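Local coordinates for m3DLH protein (Halieaceae bacterium, PDB 7JKA) that probably hydrolyses dienelactones or related esters, using the alpha/beta-hydrolase fold of the dienelactone hydrolase family, at residues G12-R17 / H33-Q38; A156-E161 / E187-V192; G171-C176 / D199-Q204; Y208-H213 / A229-T234. All coordinates share one frame; numbering follows the deposited sequence.

Contact 1: residues G12-R17 / H33-Q38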
loop_
_atom_site.group_PDB
_atom_site.type_symbol
_atom_site.label_atom_id
_atom_site.label_comp_id
_atom_site.label_asym_id
_atom_site.label_seq_id
_atom_site.Cartn_x
_atom_site.Cartn_y
_atom_site.Cartn_z
ATOM N N GLY A 12 14.152 19.731 2.366
ATOM C CA GLY A 12 13.078 20.207 3.222
ATOM C C GLY A 12 13.416 20.070 4.695
ATOM O O GLY A 12 14.587 20.116 5.072
ATOM N N ALA A 13 12.389 19.905 5.534
ATOM C CA ALA A 13 12.565 19.649 6.963
ATOM C C ALA A 13 11.794 18.377 7.313
ATOM O O ALA A 13 10.770 18.422 8.002
ATOM C CB ALA A 13 12.100 20.833 7.806
ATOM N N MET A 14 12.303 17.242 6.840
ATOM C CA MET A 14 11.603 15.966 6.982
ATOM C C MET A 14 11.686 15.479 8.418
ATOM O O MET A 14 12.767 15.449 9.016
ATOM C CB MET A 14 12.205 14.914 6.052
ATOM C CG MET A 14 11.297 14.487 4.907
ATOM S SD MET A 14 10.756 15.889 3.932
ATOM C CE MET A 14 12.260 16.322 3.087
ATOM N N LYS A 15 10.543 15.103 8.964
ATOM C CA LYS A 15 10.438 14.639 10.336
ATOM C C LYS A 15 9.665 13.335 10.355
ATOM O O LYS A 15 8.958 13.003 9.404
ATOM C CB LYS A 15 9.724 15.681 11.208
ATOM C CG LYS A 15 10.581 16.893 11.431
ATOM C CD LYS A 15 10.006 17.882 12.445
ATOM C CE LYS A 15 9.831 17.254 13.838
ATOM N NZ LYS A 15 11.111 16.953 14.515
ATOM N N HIS A 16 9.814 12.595 11.447
ATOM C CA HIS A 16 8.976 11.433 11.665
ATOM C C HIS A 16 8.628 11.341 13.137
ATOM O O HIS A 16 9.364 11.820 14.008
ATOM C CB HIS A 16 9.637 10.130 11.176
ATOM C CG HIS A 16 10.949 9.838 11.831
ATOM N ND1 HIS A 16 11.125 8.786 12.705
ATOM C CD2 HIS A 16 12.147 10.467 11.753
ATOM C CE1 HIS A 16 12.377 8.775 13.128
ATOM N NE2 HIS A 16 13.017 9.786 12.568
ATOM N N ARG A 17 7.501 10.675 13.403
ATOM C CA ARG A 17 7.109 10.415 14.780
ATOM C C ARG A 17 6.375 9.087 14.835
ATOM O O ARG A 17 5.674 8.696 13.891
ATOM C CB ARG A 17 6.251 11.548 15.372
ATOM C CG ARG A 17 4.833 11.675 14.842
ATOM C CD ARG A 17 4.158 12.880 15.498
ATOM N NE ARG A 17 2.779 13.110 15.047
ATOM C CZ ARG A 17 2.439 14.041 14.162
ATOM N NH1 ARG A 17 3.373 14.842 13.634
ATOM N NH2 ARG A 17 1.168 14.195 13.823
ATOM N N HIS A 33 5.559 10.339 8.633
ATOM C CA HIS A 33 6.599 11.165 8.030
ATOM C C HIS A 33 5.959 12.384 7.395
ATOM O O HIS A 33 4.939 12.269 6.714
ATOM C CB HIS A 33 7.389 10.379 6.971
ATOM C CG HIS A 33 8.217 9.277 7.553
ATOM N ND1 HIS A 33 9.593 9.292 7.526
ATOM C CD2 HIS A 33 7.859 8.135 8.193
ATOM C CE1 HIS A 33 10.048 8.214 8.144
ATOM N NE2 HIS A 33 9.019 7.486 8.536
ATOM N N TRP A 34 6.545 13.557 7.624
ATOM C CA TRP A 34 5.975 14.768 7.057
ATOM C C TRP A 34 7.091 15.791 6.915
ATOM O O TRP A 34 8.161 15.653 7.509
ATOM C CB TRP A 34 4.806 15.292 7.909
ATOM C CG TRP A 34 5.223 16.004 9.164
ATOM C CD1 TRP A 34 5.280 17.359 9.337
ATOM C CD2 TRP A 34 5.653 15.421 10.410
ATOM N NE1 TRP A 34 5.713 17.657 10.611
ATOM C CE2 TRP A 34 5.958 16.488 11.285
ATOM C CE3 TRP A 34 5.820 14.101 10.873
ATOM C CZ2 TRP A 34 6.411 16.288 12.587
ATOM C CZ3 TRP A 34 6.288 13.916 12.176
ATOM C CH2 TRP A 34 6.564 14.996 13.015
ATOM N N ASP A 35 6.835 16.817 6.110
ATOM C CA ASP A 35 7.764 17.932 5.947
ATOM C C ASP A 35 7.296 19.068 6.843
ATOM O O ASP A 35 6.218 19.628 6.619
ATOM C CB ASP A 35 7.820 18.351 4.477
ATOM C CG ASP A 35 8.752 19.530 4.206
ATOM O OD1 ASP A 35 9.442 20.032 5.122
ATOM O OD2 ASP A 35 8.788 19.947 3.033
ATOM N N GLU A 36 8.105 19.401 7.863
ATOM C CA GLU A 36 7.730 20.442 8.809
ATOM C C GLU A 36 7.590 21.802 8.132
ATOM O O GLU A 36 6.914 22.690 8.666
ATOM C CB GLU A 36 8.759 20.487 9.941
ATOM C CG GLU A 36 8.339 21.293 11.182
ATOM C CD GLU A 36 7.290 20.560 12.032
ATOM O OE1 GLU A 36 6.183 20.315 11.528
ATOM O OE2 GLU A 36 7.584 20.274 13.208
ATOM N N GLN A 37 8.180 21.978 6.952
ATOM C CA GLN A 37 8.054 23.252 6.259
ATOM C C GLN A 37 6.684 23.467 5.623
ATOM O O GLN A 37 6.358 24.605 5.269
ATOM C CB GLN A 37 9.135 23.372 5.192
ATOM C CG GLN A 37 10.530 23.521 5.768
ATOM C CD GLN A 37 11.525 23.866 4.697
ATOM O OE1 GLN A 37 11.273 23.632 3.520
ATOM N NE2 GLN A 37 12.640 24.466 5.085
ATOM N N GLN A 38 5.869 22.427 5.473
ATOM C CA GLN A 38 4.619 22.607 4.748
ATOM C C GLN A 38 3.671 23.525 5.510
ATOM O O GLN A 38 3.594 23.493 6.742
ATOM C CB GLN A 38 3.969 21.254 4.477
ATOM C CG GLN A 38 4.674 20.468 3.381
ATOM C CD GLN A 38 4.772 21.255 2.084
ATOM O OE1 GLN A 38 3.756 21.650 1.509
ATOM N NE2 GLN A 38 5.995 21.506 1.630
HETATM O O HOH W 1 10.623 11.897 7.394
#

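Contact 2: residues A156-E161 / E187-V192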
loop_
_atom_site.group_PDB
_atom_site.type_symbol
_atom_site.label_atom_id
_atom_site.label_comp_id
_atom_site.label_asym_id
_atom_site.label_seq_id
_atom_site.Cartn_x
_atom_site.Cartn_y
_atom_site.Cartn_z
ATOM N N ALA A 156 2.082 -6.365 -6.144
ATOM C CA ALA A 156 1.113 -6.886 -5.175
ATOM C C ALA A 156 0.435 -8.155 -5.658
ATOM O O ALA A 156 -0.016 -8.240 -6.798
ATOM C CB ALA A 156 0.033 -5.838 -4.886
ATOM N N GLY A 157 0.304 -9.119 -4.746
ATOM C CA GLY A 157 -0.626 -10.207 -4.985
ATOM C C GLY A 157 -2.043 -9.683 -5.072
ATOM O O GLY A 157 -2.388 -8.645 -4.493
ATOM N N LEU A 158 -2.863 -10.378 -5.840
ATOM C CA LEU A 158 -4.233 -9.975 -6.085
ATOM C C LEU A 158 -5.160 -11.120 -5.716
ATOM O O LEU A 158 -4.824 -12.298 -5.887
ATOM C CB LEU A 158 -4.430 -9.597 -7.558
ATOM C CG LEU A 158 -3.508 -8.454 -7.992
ATOM C CD1 LEU A 158 -3.488 -8.373 -9.518
ATOM C CD2 LEU A 158 -3.930 -7.124 -7.374
ATOM N N LEU A 159 -6.340 -10.783 -5.222
ATOM C CA LEU A 159 -7.301 -11.838 -4.953
ATOM C C LEU A 159 -8.699 -11.302 -5.210
ATOM O O LEU A 159 -8.910 -10.085 -5.243
ATOM C CB LEU A 159 -7.167 -12.375 -3.522
ATOM C CG LEU A 159 -7.858 -11.639 -2.383
ATOM C CD1 LEU A 159 -7.852 -12.535 -1.145
ATOM C CD2 LEU A 159 -7.123 -10.346 -2.096
ATOM N N PRO A 160 -9.675 -12.182 -5.376
ATOM C CA PRO A 160 -11.018 -11.712 -5.723
ATOM C C PRO A 160 -11.667 -10.900 -4.615
ATOM O O PRO A 160 -11.395 -11.079 -3.421
ATOM C CB PRO A 160 -11.788 -13.013 -5.966
ATOM C CG PRO A 160 -10.736 -14.011 -6.295
ATOM C CD PRO A 160 -9.587 -13.651 -5.424
ATOM N N GLU A 161 -12.561 -10.011 -5.036
ATOM C CA GLU A 161 -13.390 -9.243 -4.116
ATOM C C GLU A 161 -14.308 -10.161 -3.310
ATOM O O GLU A 161 -14.490 -11.340 -3.622
ATOM C CB GLU A 161 -14.270 -8.251 -4.878
ATOM C CG GLU A 161 -15.375 -8.960 -5.688
ATOM C CD GLU A 161 -16.305 -8.000 -6.438
ATOM O OE1 GLU A 161 -16.080 -6.775 -6.388
ATOM O OE2 GLU A 161 -17.270 -8.490 -7.080
ATOM N N GLU A 187 -5.034 -15.709 -13.347
ATOM C CA GLU A 187 -6.482 -15.683 -13.178
ATOM C C GLU A 187 -6.916 -14.566 -12.246
ATOM O O GLU A 187 -8.009 -14.015 -12.410
ATOM C CB GLU A 187 -6.991 -17.023 -12.637
ATOM C CG GLU A 187 -6.647 -18.234 -13.480
ATOM C CD GLU A 187 -5.396 -18.945 -12.995
ATOM O OE1 GLU A 187 -4.346 -18.283 -12.848
ATOM O OE2 GLU A 187 -5.469 -20.166 -12.750
ATOM N N ALA A 188 -6.083 -14.226 -11.253
ATOM C CA ALA A 188 -6.444 -13.156 -10.333
ATOM C C ALA A 188 -6.351 -11.800 -11.004
ATOM O O ALA A 188 -7.135 -10.906 -10.685
ATOM C CB ALA A 188 -5.555 -13.182 -9.089
ATOM N N ILE A 189 -5.419 -11.637 -11.951
ATOM C CA ILE A 189 -5.378 -10.408 -12.732
ATOM C C ILE A 189 -6.661 -10.274 -13.537
ATOM O O ILE A 189 -7.327 -9.235 -13.515
ATOM C CB ILE A 189 -4.135 -10.384 -13.643
ATOM C CG1 ILE A 189 -2.846 -10.361 -12.811
ATOM C CG2 ILE A 189 -4.200 -9.218 -14.603
ATOM C CD1 ILE A 189 -1.588 -10.421 -13.647
ATOM N N ASP A 190 -7.049 -11.348 -14.226
ATOM C CA ASP A 190 -8.297 -11.326 -14.979
ATOM C C ASP A 190 -9.478 -10.992 -14.078
ATOM O O ASP A 190 -10.381 -10.247 -14.479
ATOM C CB ASP A 190 -8.518 -12.674 -15.663
ATOM C CG ASP A 190 -7.596 -12.900 -16.845
ATOM O OD1 ASP A 190 -6.859 -11.979 -17.250
ATOM O OD2 ASP A 190 -7.617 -14.024 -17.380
ATOM N N ALA A 191 -9.490 -11.536 -12.854
ATOM C CA ALA A 191 -10.617 -11.332 -11.953
ATOM C C ALA A 191 -10.757 -9.870 -11.565
ATOM O O ALA A 191 -11.842 -9.291 -11.674
ATOM C CB ALA A 191 -10.459 -12.208 -10.710
ATOM N N VAL A 192 -9.665 -9.246 -11.117
ATOM C CA VAL A 192 -9.793 -7.877 -10.635
ATOM C C VAL A 192 -10.091 -6.948 -11.793
ATOM O O VAL A 192 -10.885 -6.010 -11.656
ATOM C CB VAL A 192 -8.551 -7.410 -9.837
ATOM C CG1 VAL A 192 -8.306 -8.342 -8.644
ATOM C CG2 VAL A 192 -7.309 -7.271 -10.725
#

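Contact 3: residues G171-C176 / D199-Q204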
loop_
_atom_site.group_PDB
_atom_site.type_symbol
_atom_site.label_atom_id
_atom_site.label_comp_id
_atom_site.label_asym_id
_atom_site.label_seq_id
_atom_site.Cartn_x
_atom_site.Cartn_y
_atom_site.Cartn_z
ATOM N N GLY A 171 -11.812 5.518 -5.250
ATOM C CA GLY A 171 -10.656 6.223 -5.748
ATOM C C GLY A 171 -10.194 5.724 -7.106
ATOM O O GLY A 171 -10.723 4.771 -7.670
ATOM N N ARG A 172 -9.177 6.410 -7.619
ATOM C CA ARG A 172 -8.528 5.975 -8.848
ATOM C C ARG A 172 -7.477 4.931 -8.508
ATOM O O ARG A 172 -6.722 5.094 -7.541
ATOM C CB ARG A 172 -7.888 7.175 -9.548
ATOM C CG ARG A 172 -8.911 8.304 -9.682
ATOM C CD ARG A 172 -8.379 9.557 -10.323
ATOM N NE ARG A 172 -9.312 10.643 -10.031
ATOM C CZ ARG A 172 -9.315 11.820 -10.635
ATOM N NH1 ARG A 172 -8.430 12.085 -11.590
ATOM N NH2 ARG A 172 -10.209 12.732 -10.277
ATOM N N VAL A 173 -7.445 3.847 -9.276
ATOM C CA VAL A 173 -6.639 2.669 -8.956
ATOM C C VAL A 173 -5.531 2.560 -9.988
ATOM O O VAL A 173 -5.794 2.683 -11.189
ATOM C CB VAL A 173 -7.480 1.381 -8.949
ATOM C CG1 VAL A 173 -6.558 0.176 -8.763
ATOM C CG2 VAL A 173 -8.516 1.424 -7.855
ATOM N N LEU A 174 -4.294 2.366 -9.526
ATOM C CA LEU A 174 -3.154 2.067 -10.396
ATOM C C LEU A 174 -2.412 0.858 -9.846
ATOM O O LEU A 174 -1.926 0.895 -8.714
ATOM C CB LEU A 174 -2.203 3.265 -10.490
ATOM C CG LEU A 174 -0.861 2.971 -11.175
ATOM C CD1 LEU A 174 -1.036 2.630 -12.651
ATOM C CD2 LEU A 174 0.010 4.175 -11.037
ATOM N N VAL A 175 -2.348 -0.217 -10.637
ATOM C CA VAL A 175 -1.607 -1.431 -10.281
ATOM C C VAL A 175 -0.299 -1.423 -11.054
ATOM O O VAL A 175 -0.314 -1.440 -12.290
ATOM C CB VAL A 175 -2.409 -2.700 -10.604
ATOM C CG1 VAL A 175 -1.537 -3.935 -10.418
ATOM C CG2 VAL A 175 -3.640 -2.784 -9.698
ATOM N N CYS A 176 0.833 -1.408 -10.343
ATOM C CA CYS A 176 2.157 -1.522 -10.957
ATOM C C CYS A 176 2.658 -2.945 -10.746
ATOM O O CYS A 176 3.039 -3.333 -9.631
ATOM C CB CYS A 176 3.143 -0.513 -10.373
ATOM S SG CYS A 176 2.587 1.212 -10.517
ATOM N N ASP A 199 -17.650 -2.330 -12.661
ATOM C CA ASP A 199 -18.072 -1.217 -11.832
ATOM C C ASP A 199 -17.606 0.123 -12.370
ATOM O O ASP A 199 -17.828 1.150 -11.724
ATOM C CB ASP A 199 -17.561 -1.409 -10.400
ATOM C CG ASP A 199 -18.131 -2.663 -9.753
ATOM O OD1 ASP A 199 -19.202 -3.130 -10.201
ATOM O OD2 ASP A 199 -17.478 -3.181 -8.826
ATOM N N ARG A 200 -16.967 0.135 -13.539
ATOM C CA ARG A 200 -16.482 1.373 -14.139
ATOM C C ARG A 200 -15.582 2.138 -13.171
ATOM O O ARG A 200 -15.643 3.363 -13.068
ATOM C CB ARG A 200 -17.650 2.233 -14.618
ATOM C CG ARG A 200 -18.541 1.488 -15.592
ATOM C CD ARG A 200 -19.866 2.194 -15.800
ATOM N NE ARG A 200 -20.527 1.755 -17.027
ATOM C CZ ARG A 200 -21.330 0.699 -17.112
ATOM N NH1 ARG A 200 -21.579 -0.039 -16.038
ATOM N NH2 ARG A 200 -21.888 0.380 -18.274
ATOM N N VAL A 201 -14.728 1.399 -12.452
ATOM C CA VAL A 201 -13.684 2.035 -11.664
ATOM C C VAL A 201 -12.750 2.759 -12.621
ATOM O O VAL A 201 -12.519 2.308 -13.746
ATOM C CB VAL A 201 -12.914 0.980 -10.846
ATOM C CG1 VAL A 201 -11.749 1.581 -10.075
ATOM C CG2 VAL A 201 -13.853 0.257 -9.873
ATOM N N ASP A 202 -12.209 3.894 -12.179
ATOM C CA ASP A 202 -11.101 4.539 -12.889
ATOM C C ASP A 202 -9.845 3.782 -12.503
ATOM O O ASP A 202 -9.211 4.091 -11.499
ATOM C CB ASP A 202 -10.979 6.002 -12.501
ATOM C CG ASP A 202 -9.861 6.709 -13.239
ATOM O OD1 ASP A 202 -9.070 6.040 -13.941
ATOM O OD2 ASP A 202 -9.799 7.935 -13.109
ATOM N N TRP A 203 -9.489 2.783 -13.306
ATOM C CA TRP A 203 -8.405 1.868 -13.016
ATOM C C TRP A 203 -7.390 1.866 -14.154
ATOM O O TRP A 203 -7.719 2.129 -15.328
ATOM C CB TRP A 203 -8.920 0.428 -12.760
ATOM C CG TRP A 203 -9.532 -0.269 -13.958
ATOM C CD1 TRP A 203 -10.812 -0.158 -14.404
ATOM C CD2 TRP A 203 -8.882 -1.212 -14.824
ATOM N NE1 TRP A 203 -11.002 -0.968 -15.516
ATOM C CE2 TRP A 203 -9.836 -1.642 -15.767
ATOM C CE3 TRP A 203 -7.587 -1.757 -14.868
ATOM C CZ2 TRP A 203 -9.528 -2.552 -16.798
ATOM C CZ3 TRP A 203 -7.286 -2.683 -15.887
ATOM C CH2 TRP A 203 -8.258 -3.081 -16.816
ATOM N N GLN A 204 -6.145 1.599 -13.765
ATOM C CA GLN A 204 -5.023 1.442 -14.689
ATOM C C GLN A 204 -4.196 0.274 -14.188
ATOM O O GLN A 204 -4.061 0.075 -12.976
ATOM C CB GLN A 204 -4.132 2.678 -14.751
ATOM C CG GLN A 204 -4.815 3.954 -15.155
ATOM C CD GLN A 204 -3.878 5.138 -15.014
ATOM O OE1 GLN A 204 -2.887 5.250 -15.744
ATOM N NE2 GLN A 204 -4.151 5.993 -14.026
HETATM O O HOH W 2 -12.709 5.007 -9.534
HETATM O O HOH W 3 -6.540 5.214 -12.471
#

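Contact 4: residues Y208-H213 / A229-T234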
loop_
_atom_site.group_PDB
_atom_site.type_symbol
_atom_site.label_atom_id
_atom_site.label_comp_id
_atom_site.label_asym_id
_atom_site.label_seq_id
_atom_site.Cartn_x
_atom_site.Cartn_y
_atom_site.Cartn_z
ATOM N N TYR A 208 5.064 -4.163 -16.181
ATOM C CA TYR A 208 6.453 -3.731 -16.360
ATOM C C TYR A 208 7.281 -4.953 -16.748
ATOM O O TYR A 208 7.551 -5.828 -15.918
ATOM C CB TYR A 208 6.988 -3.079 -15.089
ATOM C CG TYR A 208 6.355 -1.738 -14.818
ATOM C CD1 TYR A 208 6.803 -0.600 -15.480
ATOM C CD2 TYR A 208 5.324 -1.600 -13.891
ATOM C CE1 TYR A 208 6.223 0.651 -15.221
ATOM C CE2 TYR A 208 4.753 -0.371 -13.639
ATOM C CZ TYR A 208 5.213 0.754 -14.304
ATOM O OH TYR A 208 4.654 1.998 -14.058
ATOM N N GLY A 209 7.685 -5.021 -18.018
ATOM C CA GLY A 209 8.319 -6.227 -18.497
ATOM C C GLY A 209 9.609 -6.585 -17.794
ATOM O O GLY A 209 9.935 -7.766 -17.649
ATOM N N ASN A 210 10.361 -5.590 -17.346
ATOM C CA ASN A 210 11.676 -5.891 -16.787
ATOM C C ASN A 210 11.599 -6.660 -15.467
ATOM O O ASN A 210 12.584 -7.275 -15.059
ATOM C CB ASN A 210 12.457 -4.594 -16.538
ATOM C CG ASN A 210 12.854 -3.867 -17.815
ATOM O OD1 ASN A 210 12.967 -4.457 -18.898
ATOM N ND2 ASN A 210 13.088 -2.563 -17.679
ATOM N N ALA A 211 10.458 -6.643 -14.799
ATOM C CA ALA A 211 10.418 -6.758 -13.350
ATOM C C ALA A 211 9.697 -8.012 -12.875
ATOM O O ALA A 211 8.743 -8.484 -13.501
ATOM C CB ALA A 211 9.736 -5.543 -12.754
ATOM N N ALA A 212 10.134 -8.510 -11.716
ATOM C CA ALA A 212 9.476 -9.639 -11.067
ATOM C C ALA A 212 8.881 -9.183 -9.745
ATOM O O ALA A 212 8.481 -8.025 -9.622
ATOM C CB ALA A 212 10.460 -10.793 -10.861
ATOM N N HIS A 213 8.831 -10.055 -8.742
ATOM C CA HIS A 213 8.336 -9.628 -7.443
ATOM C C HIS A 213 9.379 -8.779 -6.718
ATOM O O HIS A 213 10.584 -8.878 -6.974
ATOM C CB HIS A 213 7.961 -10.836 -6.585
ATOM C CG HIS A 213 6.906 -10.545 -5.563
ATOM N ND1 HIS A 213 5.593 -10.293 -5.900
ATOM C CD2 HIS A 213 6.970 -10.476 -4.212
ATOM C CE1 HIS A 213 4.892 -10.082 -4.802
ATOM N NE2 HIS A 213 5.704 -10.185 -3.765
ATOM N N ALA A 229 13.463 -9.887 -7.065
ATOM C CA ALA A 229 14.651 -9.193 -7.541
ATOM C C ALA A 229 14.372 -7.700 -7.624
ATOM O O ALA A 229 13.288 -7.293 -8.049
ATOM C CB ALA A 229 15.095 -9.720 -8.910
ATOM N N TYR A 230 15.363 -6.901 -7.232
ATOM C CA TYR A 230 15.302 -5.451 -7.377
ATOM C C TYR A 230 15.444 -5.060 -8.843
ATOM O O TYR A 230 16.250 -5.635 -9.580
ATOM C CB TYR A 230 16.422 -4.807 -6.553
ATOM C CG TYR A 230 16.482 -3.291 -6.609
ATOM C CD1 TYR A 230 15.367 -2.524 -6.312
ATOM C CD2 TYR A 230 17.678 -2.629 -6.904
ATOM C CE1 TYR A 230 15.416 -1.135 -6.343
ATOM C CE2 TYR A 230 17.739 -1.245 -6.936
ATOM C CZ TYR A 230 16.609 -0.502 -6.652
ATOM O OH TYR A 230 16.666 0.879 -6.673
ATOM N N GLU A 231 14.655 -4.078 -9.274
ATOM C CA GLU A 231 14.704 -3.608 -10.659
ATOM C C GLU A 231 14.621 -2.087 -10.622
ATOM O O GLU A 231 13.530 -1.507 -10.566
ATOM C CB GLU A 231 13.590 -4.237 -11.507
ATOM C CG GLU A 231 13.967 -4.407 -12.991
ATOM C CD GLU A 231 14.268 -3.066 -13.645
ATOM O OE1 GLU A 231 15.402 -2.549 -13.511
ATOM O OE2 GLU A 231 13.359 -2.515 -14.279
ATOM N N PRO A 232 15.772 -1.402 -10.641
ATOM C CA PRO A 232 15.746 0.045 -10.372
ATOM C C PRO A 232 15.012 0.836 -11.436
ATOM O O PRO A 232 14.396 1.853 -11.104
ATOM C CB PRO A 232 17.236 0.423 -10.293
ATOM C CG PRO A 232 17.934 -0.635 -11.047
ATOM C CD PRO A 232 17.136 -1.899 -10.875
ATOM N N LEU A 233 15.035 0.400 -12.697
ATOM C CA LEU A 233 14.310 1.133 -13.730
ATOM C C LEU A 233 12.810 1.098 -13.468
ATOM O O LEU A 233 12.126 2.129 -13.520
ATOM C CB LEU A 233 14.644 0.545 -15.100
ATOM C CG LEU A 233 14.356 1.392 -16.342
ATOM C CD1 LEU A 233 14.832 2.820 -16.146
ATOM C CD2 LEU A 233 15.029 0.762 -17.563
ATOM N N THR A 234 12.278 -0.092 -13.179
ATOM C CA THR A 234 10.859 -0.224 -12.869
ATOM C C THR A 234 10.512 0.475 -11.564
ATOM O O THR A 234 9.426 1.058 -11.443
ATOM C CB THR A 234 10.473 -1.702 -12.792
ATOM O OG1 THR A 234 10.730 -2.330 -14.060
ATOM C CG2 THR A 234 9.006 -1.846 -12.449
HETATM O O HOH W 4 12.489 -7.424 -10.604
#

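Contact 1: residues G12-R17 / H33-Q38
At the open end of the beta hairpin made by strands 14-22 and 27-35, the indole of W34 is held between K15 and R17; the broad, flat tryptophan gives each a face. CB of K15 lies over one, 3.7 Å from the centroid of the W34 six-membered ring. R17 NH1 comes down on the opposite face, 3.3 Å from W34 CH2, in a cation-pi contact, the guanidinium plane 69° from that of the ring. Its NH2 forms a salt bridge with E120 and a hydrogen bond with Q118. In the ring plane, W34 NE1 donates to E36 OE1 at 2.9 Å, almost straight at 174°, a bond that helps to set the rotation of the indole. An alanine at W34 would probably leave R17 without its aromatic face and E36 OE1 without this donor.

The backbones form an antiparallel ladder at the margin of the mixed sheet: K15 and W34 are a hydrogen-bonded pair, with K15 N 2.8 Å from W34 O. The non-hydrogen-bonded pair H16 and H33 faces the other side. There H16 CB sits over the centre of the H33 imidazole, 3.6 Å from H33 CE1; a water joins K15 O to H33 ND1, and H33 NE2 is hydrogen-bonded to E31. At the strand's end D35 starts an Asx turn: its OD1 accepts from Q37 N on one carboxylate face and, at 3.0 Å, from N of A13, probably a tag remnant, on the other.

Contact 2: residues A156-E161 / E187-V192
L158 points into helix 186-198 and does most of the work here, meeting A188, I189 and V192 on one side of the helix. The tight part is at A188, whose CB comes within 3.4 Å of L158 O and 4.1 Å of L158 CB. An alanine suits the place because its single methyl lets the loop backbone itself lie close to the helix. Further in, the leucine chain reaches toward the helix: CG is anti to the carbonyl carbon (chi1 -59°), and the next torsion carries CD1 to 3.9 Å from I189 CG1. The same methyl is 4.2 Å from V192 CG2, the leucine and valine side chains crossing at about a right angle. Branched aliphatic residues fill this layer without asking for polar partners, and the contact is purely one of van der Waals packing.

Toward P160 the fit is looser. L159 turns its side chain away from the helix; its O, hydrogen-bonded to R143, lies 3.9 Å from V192 CG1. P160, exposed to solvent, comes no nearer than 4.8 Å, from its CG to A191 CB. Beyond it the polar groups resume, E161 pairing with R198 farther along the same helix. The loop after strand 150-154 thus lies between helices 186-198, 133-143 and 101-116 and strand 203-208: L158 also touches L139 and F205, and L159 packs on W104.

Contact 3: residues G171-C176 / D199-Q204
R172 and D202 cross obliquely: the extended arginine chain passes the carboxylate, with R172 CD 3.5 Å from D202 OD2. The guanidinium and carboxylate planes are 28° apart, yet OD2 sits well out of the guanidinium plane and 4.1 Å from R172 NE, so the opposite charges probably attract, but no N-H points at the oxygen. Arginine's long aliphatic part suits this place, lying against D202 while NH1 reaches a salt bridge with E248 of helix 232-250. An alanine at R172 would probably leave E248 without its mate and D202 OD2 without the methylenes lying against it.

The strands that carry these side chains are the parallel pair of a beta-alpha-beta unit, strand 172-178 and strand 203-208 being linked through helix 186-198. V173 N donates to D202 O at 2.8 Å, V173 O accepts from Q204 N, and V175 N reaches Q204 O at 2.9 Å. V173 and W203 turn to the face covered by that helix, where a compact, apolar valine fits; V173 CG2 meets V201 CG1 at 3.9 Å, and the indole leads off to M193 and R197. On the other face L174 CD1 bends back to 3.7 Å from Q204 CB. Just ahead of the paired residues, a water accepts from D202 N and donates to G171 O.

Contact 4: residues Y208-H213 / A229-T234
E231 caps the N-terminus of helix 232-250 and meets the turn at N210 and A211 on its way there. Its CB rests 4.3 Å from A211 CB. CG passes 3.8 Å from N210 O, and the chain then bends (chi2 -61°), bringing CD close to N210 CB. At the tip the two oxygens share the capping. OE1 takes L233 N at 3.1 Å, whereas OE2 accepts from T234 N at 2.9 Å and from T234 OG1 at 2.6 Å, both donors on the same face of the carboxylate. A carboxylate suits this spot, since it offers two acceptors to the N-H groups of the first helical turn, which have no carbonyl of the helix to bond, and the helix dipole would probably favour its negative charge. N210 ND2 adds only a weak bond to E231 OE2, at 3.4 Å, its amide plane turned 77° from the carboxylate.

Farther along the loop the backbone closes the contact: A229 N donates to H213 O at 3.1 Å, and a water joins A212 N to A229 O. These bonds probably help to hold the loop bearing H213, whose ND1 bonds D181 and whose ring touches C132 in a GxCxG sequence, consistent with the Cys-His-Asp triad of dienelactone hydrolases. At the other end, the small, branched T234 turns its methyl to the tyrosine, CG2 lying 3.5 Å from Y208 CB.

Contact 1 comes first in the chain. Contacts 1 and 3 lie on one mixed sheet, their centres 30 Å apart: contact 1 at the N-terminal hairpin, contact 3 where strand 203-208 pairs with strand 172-178. Contact 2 is on the other side of the chain's centre from contact 1, 36 Å away between centres. It interleaves with contact 3 along the chain, because helix 186-198 connects that strand pair; their centres are 13 Å apart. Contact 4 follows last and touches contact 3, C176 CB lying 3.6 Å from Y208 CE2. Contacts 2, 3 and 4 thus cluster in the C-terminal half of the alpha/beta-hydrolase core, near the probable active-site loop, while contact 1 lies at a distant edge of the sheet.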